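NLP/P60 family protein (Bacillus cereus ATCC 10987, PDB 3H41) acts as a cysteine peptidase that probably cleaves the gamma-D-glutamyl-L-lysine bond of cell-wall murein peptides, releasing L-Ala-gamma-D-Glu. Local coordinates at residues 9-14 / 103-108; 26-31 / 43-48; 108-113 / 159-164; 190-195 / 270-275; 243-248 / 306-311. One frame throughout, in Å; residues are numbered along the deposited sequence.

Interaction 1. Residues 9-14 / 103-108; sequences AFIDVS and KQLTYN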
# COMPACT_ATOMS: atom_id res chain seq x y z
N ALA A 9 -0.45 -5.80 -17.62
CA ALA A 9 -0.66 -6.98 -16.82
C ALA A 9 -1.23 -6.56 -15.48
O ALA A 9 -1.29 -5.37 -15.16
CB ALA A 9 0.63 -7.78 -16.66
N PHE A 10 -1.67 -7.54 -14.72
CA PHE A 10 -2.30 -7.31 -13.41
C PHE A 10 -1.64 -8.16 -12.32
O PHE A 10 -1.34 -9.32 -12.53
CB PHE A 10 -3.79 -7.63 -13.52
CG PHE A 10 -4.51 -6.70 -14.47
CD1 PHE A 10 -4.98 -5.46 -14.04
CD2 PHE A 10 -4.61 -7.01 -15.80
CE1 PHE A 10 -5.60 -4.57 -14.92
CE2 PHE A 10 -5.22 -6.13 -16.68
CZ PHE A 10 -5.71 -4.91 -16.24
N ILE A 11 -1.51 -7.58 -11.13
CA ILE A 11 -1.02 -8.34 -9.97
C ILE A 11 -1.95 -9.50 -9.62
O ILE A 11 -3.15 -9.29 -9.47
CB ILE A 11 -0.87 -7.40 -8.75
CG1 ILE A 11 0.01 -6.21 -9.11
CG2 ILE A 11 -0.35 -8.16 -7.53
CD1 ILE A 11 1.42 -6.53 -9.56
N ASP A 12 -1.38 -10.69 -9.47
CA ASP A 12 -2.13 -11.93 -9.31
C ASP A 12 -1.93 -12.53 -7.92
O ASP A 12 -2.33 -13.65 -7.68
CB ASP A 12 -1.76 -12.94 -10.42
CG ASP A 12 -2.75 -14.12 -10.51
OD1 ASP A 12 -3.96 -13.89 -10.43
OD2 ASP A 12 -2.32 -15.30 -10.63
N VAL A 13 -1.35 -11.75 -7.00
CA VAL A 13 -1.14 -12.21 -5.63
C VAL A 13 -1.70 -11.14 -4.71
O VAL A 13 -1.97 -9.99 -5.14
CB VAL A 13 0.39 -12.54 -5.32
CG1 VAL A 13 0.79 -13.82 -6.03
CG2 VAL A 13 1.31 -11.37 -5.69
N SER A 14 -1.89 -11.49 -3.45
CA SER A 14 -2.50 -10.52 -2.52
C SER A 14 -1.67 -9.23 -2.50
O SER A 14 -2.22 -8.13 -2.63
CB SER A 14 -2.66 -11.10 -1.13
OG SER A 14 -1.40 -11.55 -0.64
N LYS A 103 5.65 -14.75 -12.58
CA LYS A 103 4.60 -15.64 -12.14
C LYS A 103 3.60 -15.03 -11.18
O LYS A 103 2.58 -15.66 -10.90
CB LYS A 103 5.18 -16.91 -11.50
CG LYS A 103 5.98 -16.70 -10.22
CD LYS A 103 6.66 -18.00 -9.81
CE LYS A 103 7.37 -17.91 -8.49
NZ LYS A 103 8.09 -19.19 -8.14
N GLN A 104 3.88 -13.81 -10.71
CA GLN A 104 2.95 -13.06 -9.88
C GLN A 104 2.04 -12.11 -10.66
O GLN A 104 1.30 -11.34 -10.05
CB GLN A 104 3.73 -12.28 -8.80
CG GLN A 104 4.31 -13.20 -7.73
CD GLN A 104 4.94 -12.40 -6.61
OE1 GLN A 104 5.42 -11.30 -6.84
NE2 GLN A 104 4.92 -12.94 -5.39
N LEU A 105 2.11 -12.18 -11.99
CA LEU A 105 1.31 -11.33 -12.89
C LEU A 105 0.32 -12.23 -13.63
O LEU A 105 0.56 -13.43 -13.80
CB LEU A 105 2.19 -10.62 -13.92
CG LEU A 105 3.11 -9.54 -13.42
CD1 LEU A 105 3.92 -8.99 -14.60
CD2 LEU A 105 2.34 -8.41 -12.71
N THR A 106 -0.79 -11.64 -14.07
CA THR A 106 -1.70 -12.37 -14.92
C THR A 106 -2.32 -11.38 -15.92
O THR A 106 -2.08 -10.15 -15.88
CB THR A 106 -2.79 -13.09 -14.10
OG1 THR A 106 -3.52 -13.97 -14.97
CG2 THR A 106 -3.72 -12.13 -13.42
N TYR A 107 -3.09 -11.93 -16.86
CA TYR A 107 -3.91 -11.10 -17.74
C TYR A 107 -5.17 -11.88 -18.07
O TYR A 107 -5.09 -13.02 -18.49
CB TYR A 107 -3.18 -10.75 -19.05
CG TYR A 107 -4.01 -9.78 -19.92
CD1 TYR A 107 -5.00 -10.27 -20.79
CD2 TYR A 107 -3.87 -8.42 -19.79
CE1 TYR A 107 -5.77 -9.40 -21.56
CE2 TYR A 107 -4.65 -7.54 -20.54
CZ TYR A 107 -5.59 -8.04 -21.42
OH TYR A 107 -6.36 -7.17 -22.16
N ASN A 108 -6.32 -11.28 -17.83
CA ASN A 108 -7.60 -11.87 -18.23
C ASN A 108 -8.42 -10.77 -18.89
O ASN A 108 -8.58 -9.68 -18.34
CB ASN A 108 -8.30 -12.44 -17.00
CG ASN A 108 -9.65 -13.03 -17.32
OD1 ASN A 108 -10.65 -12.33 -17.21
ND2 ASN A 108 -9.70 -14.31 -17.63
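Phe10 and Thr106 face each other as an antiparallel hydrogen-bonded pair: Phe10 N donates to Thr106 O at 2.9 Å and Thr106 N returns a bond to Phe10 O at 2.8 Å. A third backbone bond, Asp12 N to Gln104 O (2.8 Å), carries the ladder past the end of the strand. Around these bonds the side chains pack in small groups. Asp12 has CG anti to its backbone N (chi1 -166°), beside Thr106, where OD1 comes 3.5 Å from Thr106 CG2. OD1 meets the threonine only through its carbons, while OD2 is held by Asn35. At Ile11 and Leu105, the non-hydrogen-bonded pair, the CB atoms diverge, yet the tips regain contact, Ile11 CD1 to Leu105 CD2 at 3.8 Å. Val13 CG2 rests on the amide carbon CD of Gln104 (3.9 Å), and the long glutamine suits this place because its CG and CD lie on Val13 while NE2 reaches the carbonyls of Ser32 and Thr34. The Phe10 ring presents its edge to Tyr107, CE2 to CD2 4.1 Å. This is beta-sheet pairing in the N-terminal SH3-like part of the protein. Strand 105-106 ends the sheet on one side of strand 8-11, strand 69-76 pairs with its other side, and helix 109-113 packs on Phe10, with Phe111 meeting it edge-to-face.

Interaction 2. Residues 26-31 / 43-48; sequences RPIDVP and TKSMTL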
# COMPACT_ATOMS: atom_id res chain seq x y z
N ARG A 26 16.84 -13.45 -0.80
CA ARG A 26 17.41 -14.45 0.10
C ARG A 26 16.45 -15.61 0.25
O ARG A 26 15.25 -15.48 -0.05
CB ARG A 26 17.61 -13.83 1.48
CG ARG A 26 18.46 -12.61 1.52
CD ARG A 26 18.26 -11.91 2.87
NE ARG A 26 16.90 -11.41 3.01
CZ ARG A 26 16.48 -10.64 4.00
NH1 ARG A 26 17.30 -10.31 5.00
NH2 ARG A 26 15.23 -10.20 3.98
N PRO A 27 16.93 -16.74 0.79
CA PRO A 27 16.00 -17.85 1.03
C PRO A 27 14.81 -17.47 1.92
O PRO A 27 13.71 -17.91 1.67
CB PRO A 27 16.88 -18.90 1.68
CG PRO A 27 18.26 -18.63 1.15
CD PRO A 27 18.35 -17.15 0.92
N ILE A 28 15.03 -16.64 2.94
CA ILE A 28 13.94 -16.16 3.81
C ILE A 28 12.92 -15.31 3.05
O ILE A 28 11.82 -15.15 3.51
CB ILE A 28 14.50 -15.35 5.02
CG1 ILE A 28 13.50 -15.36 6.18
CG2 ILE A 28 14.96 -13.94 4.58
CD1 ILE A 28 14.17 -15.13 7.54
N ASP A 29 13.26 -14.78 1.87
CA ASP A 29 12.32 -13.95 1.13
C ASP A 29 11.40 -14.71 0.16
O ASP A 29 10.50 -14.12 -0.45
CB ASP A 29 13.05 -12.88 0.34
CG ASP A 29 13.91 -12.04 1.20
OD1 ASP A 29 13.37 -11.49 2.19
OD2 ASP A 29 15.13 -11.97 0.91
N VAL A 30 11.61 -16.01 0.07
CA VAL A 30 10.89 -16.86 -0.88
C VAL A 30 9.39 -16.74 -0.74
O VAL A 30 8.71 -16.60 -1.76
CB VAL A 30 11.38 -18.34 -0.83
CG1 VAL A 30 10.41 -19.29 -1.56
CG2 VAL A 30 12.80 -18.44 -1.45
N PRO A 31 8.85 -16.71 0.50
CA PRO A 31 7.39 -16.60 0.62
C PRO A 31 6.77 -15.26 0.13
O PRO A 31 5.56 -15.18 -0.09
CB PRO A 31 7.12 -16.81 2.11
CG PRO A 31 8.37 -17.34 2.71
CD PRO A 31 9.50 -17.05 1.79
N THR A 43 7.20 -11.86 6.90
CA THR A 43 7.55 -10.83 7.88
C THR A 43 7.78 -11.39 9.28
O THR A 43 8.69 -10.94 10.01
CB THR A 43 6.47 -9.71 7.96
OG1 THR A 43 5.20 -10.29 8.20
CG2 THR A 43 6.46 -8.91 6.69
N LYS A 44 6.99 -12.37 9.67
CA LYS A 44 7.08 -12.87 11.03
C LYS A 44 8.31 -13.78 11.23
O LYS A 44 8.76 -13.95 12.33
CB LYS A 44 5.77 -13.56 11.46
CG LYS A 44 4.65 -12.53 11.58
CD LYS A 44 3.37 -13.02 12.24
CE LYS A 44 2.29 -11.88 12.31
NZ LYS A 44 2.76 -10.46 12.67
N SER A 45 8.86 -14.32 10.14
CA SER A 45 10.04 -15.18 10.19
C SER A 45 11.35 -14.39 10.34
O SER A 45 12.37 -14.95 10.73
CB SER A 45 10.14 -16.03 8.92
OG SER A 45 10.45 -15.27 7.76
N MSE A 46 11.31 -13.10 9.99
CA MSE A 46 12.52 -12.28 9.94
C MSE A 46 12.92 -11.67 11.29
O MSE A 46 12.09 -11.12 12.04
CB MSE A 46 12.37 -11.16 8.91
CG MSE A 46 12.59 -11.63 7.48
SE MSE A 46 12.49 -10.12 6.30
CE MSE A 46 10.53 -9.87 6.11
N THR A 47 14.20 -11.78 11.59
CA THR A 47 14.79 -11.01 12.66
C THR A 47 14.80 -9.52 12.30
O THR A 47 14.63 -9.13 11.12
CB THR A 47 16.22 -11.40 12.90
OG1 THR A 47 16.99 -11.15 11.70
CG2 THR A 47 16.38 -12.88 13.38
N LEU A 48 15.04 -8.69 13.29
CA LEU A 48 15.26 -7.26 13.03
C LEU A 48 16.34 -7.00 11.98
O LEU A 48 16.13 -6.20 11.05
CB LEU A 48 15.53 -6.47 14.32
CG LEU A 48 15.81 -4.98 14.17
CD1 LEU A 48 14.59 -4.25 13.51
CD2 LEU A 48 16.23 -4.33 15.50
O HOH W 1 10.30 -16.50 5.47
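The flat guanidinium of Arg26, whose NH2 comes 3.6 Å from the selenium of Met46, has Ile28 CG2 over one face, 3.4 Å above the plane and offset toward the rim. At its edge, in plane, lies the carboxylate of Asp29. Arg26 grips this acid side-on: NE donates to Asp29 OD2 at 2.8 Å in an almost straight bond (173°), and NH2 donates to Asp29 OD1 at 2.9 Å. Asp29 OD2 also takes Arg26 N on its anti lone pair, closing the 26-29 turn on itself. The bend at chi3 (-65°) places NE where this grip is possible. Met46, present as selenomethionine, meets the arginine at about a right angle, SE approaching the guanidinium obliquely. Ile28 reaches across, its CD1 on Met46 CG at 3.8 Å. Beside it a water donates to Ile28 O and, less certainly because Ser45 takes two conformations, to Ser45 OG, which is bonded to Trp42 O as well. Elsewhere Arg26 NH1 reaches Glu50 O and Asp29 OD1 accepts from Trp42 NE1, joining the turn to helices 39-45 and 48-56. Away from the substrate and catalytic sites, the contact packs the 3-10 turn at 27-29 against the end of helix 39-45. Its ion pair is settled within one segment, where the carboxylate would largely offset the guanidinium's charge and leave a polarisable selenium and aliphatic carbons to make the meeting across.

Interaction 3. Residues 108-113 / 159-164; sequences NQEFAD and RVLLPN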
# COMPACT_ATOMS: atom_id res chain seq x y z
N ASN A 108 -6.32 -11.28 -17.83
CA ASN A 108 -7.60 -11.87 -18.23
C ASN A 108 -8.42 -10.77 -18.89
O ASN A 108 -8.58 -9.68 -18.34
CB ASN A 108 -8.30 -12.44 -17.00
CG ASN A 108 -9.65 -13.03 -17.32
OD1 ASN A 108 -10.65 -12.33 -17.21
ND2 ASN A 108 -9.70 -14.31 -17.63
N GLN A 109 -8.87 -11.01 -20.13
CA GLN A 109 -9.57 -9.98 -20.89
C GLN A 109 -10.83 -9.47 -20.19
O GLN A 109 -11.12 -8.26 -20.20
CB GLN A 109 -9.94 -10.47 -22.29
CG GLN A 109 -10.43 -9.34 -23.21
CD GLN A 109 -9.39 -8.24 -23.37
OE1 GLN A 109 -8.23 -8.53 -23.66
NE2 GLN A 109 -9.78 -6.98 -23.15
N GLU A 110 -11.61 -10.40 -19.63
CA GLU A 110 -12.81 -10.03 -18.87
C GLU A 110 -12.48 -9.10 -17.71
O GLU A 110 -13.14 -8.07 -17.54
CB GLU A 110 -13.54 -11.25 -18.32
CG GLU A 110 -14.82 -10.85 -17.55
CD GLU A 110 -15.61 -12.02 -16.94
OE1 GLU A 110 -15.09 -13.16 -16.91
OE2 GLU A 110 -16.75 -11.79 -16.47
N PHE A 111 -11.46 -9.45 -16.91
CA PHE A 111 -11.00 -8.54 -15.84
C PHE A 111 -10.52 -7.21 -16.42
O PHE A 111 -10.89 -6.14 -15.93
CB PHE A 111 -9.88 -9.17 -15.01
CG PHE A 111 -9.50 -8.36 -13.79
CD1 PHE A 111 -10.16 -8.56 -12.57
CD2 PHE A 111 -8.51 -7.40 -13.86
CE1 PHE A 111 -9.82 -7.82 -11.43
CE2 PHE A 111 -8.18 -6.64 -12.74
CZ PHE A 111 -8.83 -6.87 -11.50
N ALA A 112 -9.66 -7.27 -17.42
CA ALA A 112 -9.19 -6.04 -18.09
C ALA A 112 -10.37 -5.15 -18.57
O ALA A 112 -10.36 -3.94 -18.38
CB ALA A 112 -8.28 -6.40 -19.26
N ASP A 113 -11.40 -5.76 -19.14
CA ASP A 113 -12.59 -5.00 -19.59
C ASP A 113 -13.41 -4.40 -18.44
O ASP A 113 -14.17 -3.43 -18.64
CB ASP A 113 -13.49 -5.88 -20.45
CG ASP A 113 -12.87 -6.21 -21.79
OD1 ASP A 113 -12.00 -5.43 -22.25
OD2 ASP A 113 -13.23 -7.25 -22.37
N ARG A 159 -20.01 -10.43 -4.41
CA ARG A 159 -19.25 -11.25 -5.34
C ARG A 159 -18.40 -10.37 -6.23
O ARG A 159 -18.84 -9.31 -6.74
CB ARG A 159 -20.24 -12.10 -6.15
CG ARG A 159 -19.60 -13.17 -6.99
CD ARG A 159 -20.69 -14.20 -7.41
NE ARG A 159 -20.12 -15.50 -7.67
CZ ARG A 159 -20.38 -16.24 -8.74
NH1 ARG A 159 -21.24 -15.81 -9.67
NH2 ARG A 159 -19.80 -17.43 -8.88
N VAL A 160 -17.14 -10.79 -6.44
CA VAL A 160 -16.22 -10.02 -7.23
C VAL A 160 -15.46 -10.89 -8.22
O VAL A 160 -15.38 -12.12 -8.08
CB VAL A 160 -15.17 -9.30 -6.29
CG1 VAL A 160 -15.88 -8.35 -5.35
CG2 VAL A 160 -14.36 -10.37 -5.51
N LEU A 161 -14.84 -10.25 -9.19
CA LEU A 161 -14.00 -10.92 -10.18
C LEU A 161 -12.50 -10.75 -9.84
O LEU A 161 -12.04 -9.64 -9.59
CB LEU A 161 -14.26 -10.31 -11.57
CG LEU A 161 -13.59 -11.03 -12.74
CD1 LEU A 161 -14.18 -12.43 -12.96
CD2 LEU A 161 -13.65 -10.19 -14.01
N LEU A 162 -11.79 -11.86 -9.79
CA LEU A 162 -10.33 -11.89 -9.56
C LEU A 162 -9.55 -11.63 -10.87
O LEU A 162 -10.05 -11.87 -11.97
CB LEU A 162 -9.91 -13.25 -9.00
CG LEU A 162 -10.59 -13.56 -7.68
CD1 LEU A 162 -10.11 -14.92 -7.19
CD2 LEU A 162 -10.31 -12.45 -6.67
N PRO A 163 -8.31 -11.15 -10.75
CA PRO A 163 -7.53 -10.82 -11.96
C PRO A 163 -7.26 -12.03 -12.88
O PRO A 163 -6.98 -11.85 -14.06
CB PRO A 163 -6.21 -10.24 -11.40
CG PRO A 163 -6.30 -10.22 -9.97
CD PRO A 163 -7.67 -10.65 -9.52
N ASN A 164 -7.33 -13.24 -12.33
CA ASN A 164 -7.17 -14.41 -13.16
C ASN A 164 -8.48 -14.86 -13.83
O ASN A 164 -8.49 -15.89 -14.51
CB ASN A 164 -6.55 -15.56 -12.38
CG ASN A 164 -7.48 -16.15 -11.34
OD1 ASN A 164 -8.56 -15.62 -11.08
ND2 ASN A 164 -7.06 -17.25 -10.74
O HOH W 2 -6.30 -9.71 -15.46
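A water ties Asn108 to Pro163: it donates to Pro163 O at 2.6 Å and accepts from Asn108 N at 2.8 Å. Asn108 is the N-cap of helix 109-113, the short helix that follows the last strand of the N-terminal SH3-like sheet and leans here on the second SH3-like unit. With CG anti to its backbone N (chi1 178°), its OD1 takes the N-H of Phe111 on a lone pair (3.0 Å), a cap for which asparagine is well suited because its short amide folds back on the first turn. The same residue sets CB 3.3 Å from Pro163 O. Phe111 carries most of the packing. Pro163 CA sits over one face of its ring, 3.7 Å from the centroid and 18° off the normal, a CH-pi contact, and Leu161 O lies at the ring edge, in plane. An aromatic suits this place because it can take a C-H on its face and a carbonyl at its C-H rim. Phe111 also touches Pro149 of strand 147-153. Glu110 lays its aliphatic CG on Leu161, whose CD2 also comes to 3.6 Å from Phe111 CA.

Interaction 4. Residues 190-195 / 270-275; sequences DDLINT and VAMYIG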
# COMPACT_ATOMS: atom_id res chain seq x y z
N ASP A 190 -11.16 12.91 10.33
CA ASP A 190 -11.40 11.79 11.25
C ASP A 190 -11.49 10.42 10.56
O ASP A 190 -11.08 9.40 11.15
CB ASP A 190 -12.66 12.00 12.10
CG ASP A 190 -12.46 12.98 13.24
OD1 ASP A 190 -11.29 13.34 13.60
OD2 ASP A 190 -13.51 13.40 13.80
N ASP A 191 -12.04 10.38 9.35
CA ASP A 191 -12.10 9.13 8.56
C ASP A 191 -10.69 8.57 8.31
O ASP A 191 -10.46 7.36 8.42
CB ASP A 191 -12.76 9.34 7.21
CG ASP A 191 -14.18 9.97 7.29
OD1 ASP A 191 -14.79 9.97 8.36
OD2 ASP A 191 -14.66 10.46 6.25
N LEU A 192 -9.77 9.45 7.92
CA LEU A 192 -8.37 9.10 7.69
C LEU A 192 -7.71 8.58 8.97
O LEU A 192 -7.02 7.57 8.95
CB LEU A 192 -7.58 10.29 7.19
CG LEU A 192 -8.01 11.01 5.89
CD1 LEU A 192 -7.15 12.22 5.69
CD2 LEU A 192 -7.97 10.12 4.66
N ILE A 193 -8.00 9.24 10.09
CA ILE A 193 -7.42 8.89 11.35
C ILE A 193 -7.94 7.53 11.78
O ILE A 193 -7.16 6.66 12.19
CB ILE A 193 -7.69 10.01 12.42
CG1 ILE A 193 -6.95 11.29 11.98
CG2 ILE A 193 -7.28 9.53 13.81
CD1 ILE A 193 -7.22 12.54 12.80
N ASN A 194 -9.24 7.34 11.61
CA ASN A 194 -9.87 6.12 12.01
C ASN A 194 -9.34 4.98 11.18
O ASN A 194 -9.09 3.86 11.71
CB ASN A 194 -11.41 6.26 11.94
CG ASN A 194 -11.95 6.97 13.17
OD1 ASN A 194 -11.39 6.84 14.26
ND2 ASN A 194 -12.99 7.78 12.98
N THR A 195 -9.09 5.26 9.90
CA THR A 195 -8.46 4.28 9.02
C THR A 195 -7.09 3.85 9.54
O THR A 195 -6.82 2.68 9.73
CB THR A 195 -8.38 4.77 7.56
OG1 THR A 195 -9.71 4.86 7.01
CG2 THR A 195 -7.54 3.80 6.70
N VAL A 270 7.58 10.37 7.30
CA VAL A 270 6.32 11.05 7.20
C VAL A 270 5.37 10.44 8.23
O VAL A 270 5.42 9.21 8.50
CB VAL A 270 5.73 11.01 5.80
CG1 VAL A 270 5.57 9.55 5.29
CG2 VAL A 270 4.39 11.82 5.71
N ALA A 271 4.56 11.31 8.82
CA ALA A 271 3.54 10.90 9.78
C ALA A 271 2.26 11.72 9.51
O ALA A 271 2.29 12.69 8.78
CB ALA A 271 4.07 11.11 11.21
N MSE A 272 1.12 11.31 10.04
CA MSE A 272 -0.10 12.11 9.91
C MSE A 272 -0.49 12.68 11.25
O MSE A 272 -0.59 11.94 12.23
CB MSE A 272 -1.28 11.24 9.39
CG MSE A 272 -2.51 12.04 9.09
SE MSE A 272 -3.89 10.99 8.20
CE MSE A 272 -4.10 9.68 9.53
N TYR A 273 -0.73 13.99 11.27
CA TYR A 273 -1.18 14.70 12.45
C TYR A 273 -2.58 14.25 12.82
O TYR A 273 -3.46 14.17 11.94
CB TYR A 273 -1.15 16.21 12.21
CG TYR A 273 -1.33 17.00 13.50
CD1 TYR A 273 -0.48 16.81 14.58
CD2 TYR A 273 -2.34 17.96 13.62
CE1 TYR A 273 -0.64 17.52 15.75
CE2 TYR A 273 -2.51 18.67 14.81
CZ TYR A 273 -1.66 18.46 15.85
OH TYR A 273 -1.83 19.16 17.02
N ILE A 274 -2.81 13.96 14.09
CA ILE A 274 -4.15 13.48 14.54
C ILE A 274 -4.77 14.42 15.56
O ILE A 274 -5.81 14.10 16.18
CB ILE A 274 -4.12 11.99 15.03
CG1 ILE A 274 -3.45 11.83 16.41
CG2 ILE A 274 -3.42 11.09 13.99
CD1 ILE A 274 -3.71 10.44 17.11
N GLY A 275 -4.17 15.61 15.71
CA GLY A 275 -4.64 16.62 16.68
C GLY A 275 -4.13 16.42 18.09
O GLY A 275 -3.54 15.38 18.43
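Met272 and Leu192 form the close part of this helix-on-sheet contact, in which helix 189-197 packs against strand 267-275 of the papain-like NlpC/P60 domain. Met272, deposited as selenomethionine, has CG anti to its backbone N (chi1 -174°) and a bend at chi3 that brings CE to 3.6 Å from Leu192 O, while SE rests 3.9 Å from Leu192 CB. A long, flexible side chain can bridge the axes of the two short segments, which stay 9.4 Å apart and run 116° to one another. Ile193 completes the close part, its CD1 3.7 Å from Ile274 CA and its branches against Ile274 CG2. Leu192 also touches Ile223 and Tyr224 of helix 218-225, so it is buried within the domain. Toward solvent the contact becomes looser: Ile274 is partly exposed, Asp190 forms a salt bridge with Lys252, and a tetraethylene glycol, probably from the crystallisation liquor, lies near Ile193. His269, inferred to be the catalytic proton acceptor, lies one residue before this segment, so the same strand carries both this packing and His269. Beyond Met272, Tyr273 points away from the helix, its OH on Gly277 N, and its ring carries Gly275 N 3.5 Å above the centre of one face.

Interaction 5. Residues 243-248 / 306-311; sequences VAVDKE and ARRYLP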
# COMPACT_ATOMS: atom_id res chain seq x y z
N VAL A 243 -0.77 21.14 -0.33
CA VAL A 243 -0.58 22.55 0.03
C VAL A 243 0.29 22.70 1.30
O VAL A 243 0.03 22.09 2.34
CB VAL A 243 -1.95 23.26 0.19
CG1 VAL A 243 -1.78 24.70 0.61
CG2 VAL A 243 -2.72 23.19 -1.13
N ALA A 244 1.32 23.51 1.19
CA ALA A 244 2.19 23.78 2.32
C ALA A 244 1.44 24.33 3.51
O ALA A 244 0.62 25.23 3.37
CB ALA A 244 3.28 24.78 1.88
N VAL A 245 1.72 23.80 4.71
CA VAL A 245 1.05 24.22 5.94
C VAL A 245 2.13 24.65 6.94
O VAL A 245 3.16 23.98 7.06
CB VAL A 245 0.24 23.04 6.57
CG1 VAL A 245 -0.35 23.44 7.94
CG2 VAL A 245 -0.89 22.58 5.62
N ASP A 246 1.90 25.75 7.64
CA ASP A 246 2.88 26.24 8.63
C ASP A 246 2.58 25.63 10.00
O ASP A 246 1.44 25.28 10.31
CB ASP A 246 2.90 27.79 8.67
CG ASP A 246 1.64 28.40 9.26
OD1 ASP A 246 1.39 28.24 10.47
OD2 ASP A 246 0.89 29.07 8.51
N LYS A 247 3.62 25.48 10.81
CA LYS A 247 3.54 24.78 12.10
C LYS A 247 2.35 25.27 12.95
O LYS A 247 1.66 24.47 13.59
CB LYS A 247 4.86 24.95 12.86
CG LYS A 247 4.89 24.42 14.30
CD LYS A 247 5.49 23.03 14.43
CE LYS A 247 5.70 22.69 15.88
NZ LYS A 247 4.43 22.80 16.62
N GLU A 248 2.11 26.58 12.92
CA GLU A 248 1.02 27.18 13.70
C GLU A 248 -0.37 26.83 13.19
O GLU A 248 -1.37 27.12 13.86
CB GLU A 248 1.16 28.72 13.70
N ALA A 306 4.95 20.59 6.67
CA ALA A 306 3.70 19.85 6.67
C ALA A 306 2.94 20.18 5.39
O ALA A 306 3.07 21.30 4.84
CB ALA A 306 2.87 20.17 7.93
N ARG A 307 2.18 19.19 4.91
CA ARG A 307 1.37 19.34 3.68
C ARG A 307 -0.08 18.95 3.93
O ARG A 307 -0.37 17.98 4.68
CB ARG A 307 1.94 18.42 2.61
CG ARG A 307 3.27 18.86 2.08
CD ARG A 307 3.03 19.98 1.04
NE ARG A 307 4.14 20.86 0.94
CZ ARG A 307 4.45 21.56 -0.15
NH1 ARG A 307 3.75 21.48 -1.29
NH2 ARG A 307 5.50 22.34 -0.09
N ARG A 308 -1.00 19.66 3.28
CA ARG A 308 -2.43 19.36 3.36
C ARG A 308 -2.97 18.87 2.01
O ARG A 308 -2.74 19.45 0.96
CB ARG A 308 -3.20 20.57 3.87
CG ARG A 308 -4.72 20.37 4.09
CD ARG A 308 -5.34 21.57 4.83
NE ARG A 308 -4.64 21.75 6.09
CZ ARG A 308 -4.56 22.86 6.80
NH1 ARG A 308 -5.17 23.98 6.40
NH2 ARG A 308 -3.84 22.85 7.91
N TYR A 309 -3.68 17.75 2.06
CA TYR A 309 -4.12 17.06 0.87
C TYR A 309 -5.65 17.05 0.79
O TYR A 309 -6.22 16.75 -0.26
CB TYR A 309 -3.54 15.64 0.86
CG TYR A 309 -2.10 15.54 0.34
CD1 TYR A 309 -1.85 15.32 -1.00
CD2 TYR A 309 -0.99 15.62 1.20
CE1 TYR A 309 -0.53 15.21 -1.49
CE2 TYR A 309 0.31 15.52 0.73
CZ TYR A 309 0.54 15.31 -0.63
OH TYR A 309 1.84 15.19 -1.13
N LEU A 310 -6.30 17.40 1.90
CA LEU A 310 -7.76 17.49 1.95
C LEU A 310 -8.20 18.82 1.35
O LEU A 310 -7.59 19.86 1.64
CB LEU A 310 -8.25 17.43 3.38
CG LEU A 310 -8.11 16.08 4.08
CD1 LEU A 310 -8.56 16.19 5.52
CD2 LEU A 310 -8.92 15.03 3.33
N PRO A 311 -9.25 18.80 0.53
CA PRO A 311 -9.66 20.04 -0.12
C PRO A 311 -10.20 21.07 0.87
O PRO A 311 -10.28 20.85 2.09
CB PRO A 311 -10.76 19.59 -1.10
CG PRO A 311 -11.21 18.24 -0.61
CD PRO A 311 -10.02 17.63 0.04
OXT PRO A 311 -10.56 22.17 0.46
O HOH W 3 5.06 23.41 5.46
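Val243 and Arg308 satisfy each other's backbone: Val243 N donates to Arg308 O at 2.9 Å, nearly straight at 172°, and Arg308 N donates to Val243 O at 2.8 Å. Farther on, Val245 N gives its hydrogen to Ala306 O at 2.8 Å from above the carbonyl plane. A water donates to Val245 O and accepts from Ala306 N. The arginines use their charged ends elsewhere. Arg307 NH1 bonds Gly242 O, with one guanidinium face over Ala244 N. Arg308 NH2 is claimed by Asp254 OD2 in a salt bridge and by His249 O, and Val245 CG2 lies over one face of this guanidinium, 3.5 Å above it and also 3.5 Å from Arg308 CB. Valine's two methyls suit the place: CG2 lies on the guanidinium face and CG1 approaches NH2, the two side chains crossing at about a right angle. This is an antiparallel edge-strand pairing, strand 243-245 closing one side of the sheet in the papain-like NlpC/P60 peptidase domain.

From the N terminus, interaction 1 closes the first long loop, bringing together residues 9-14 and 103-108, whose nearest ends are 89 residues apart. Interaction 2 nests inside that loop, holding a short helical excursion together without touching interaction 1. Interaction 3 follows in series and begins at Asn108, which interaction 1 also contains, so the two touch and join the first SH3-like unit to the second. The catalytic domain holds interactions 4 and 5, whose segments alternate along the chain and so cross. Both reach the same sheet, and Leu192 meets Leu310 between them. They lie about 32 to 39 Å, centre to centre, from interactions 1 and 3.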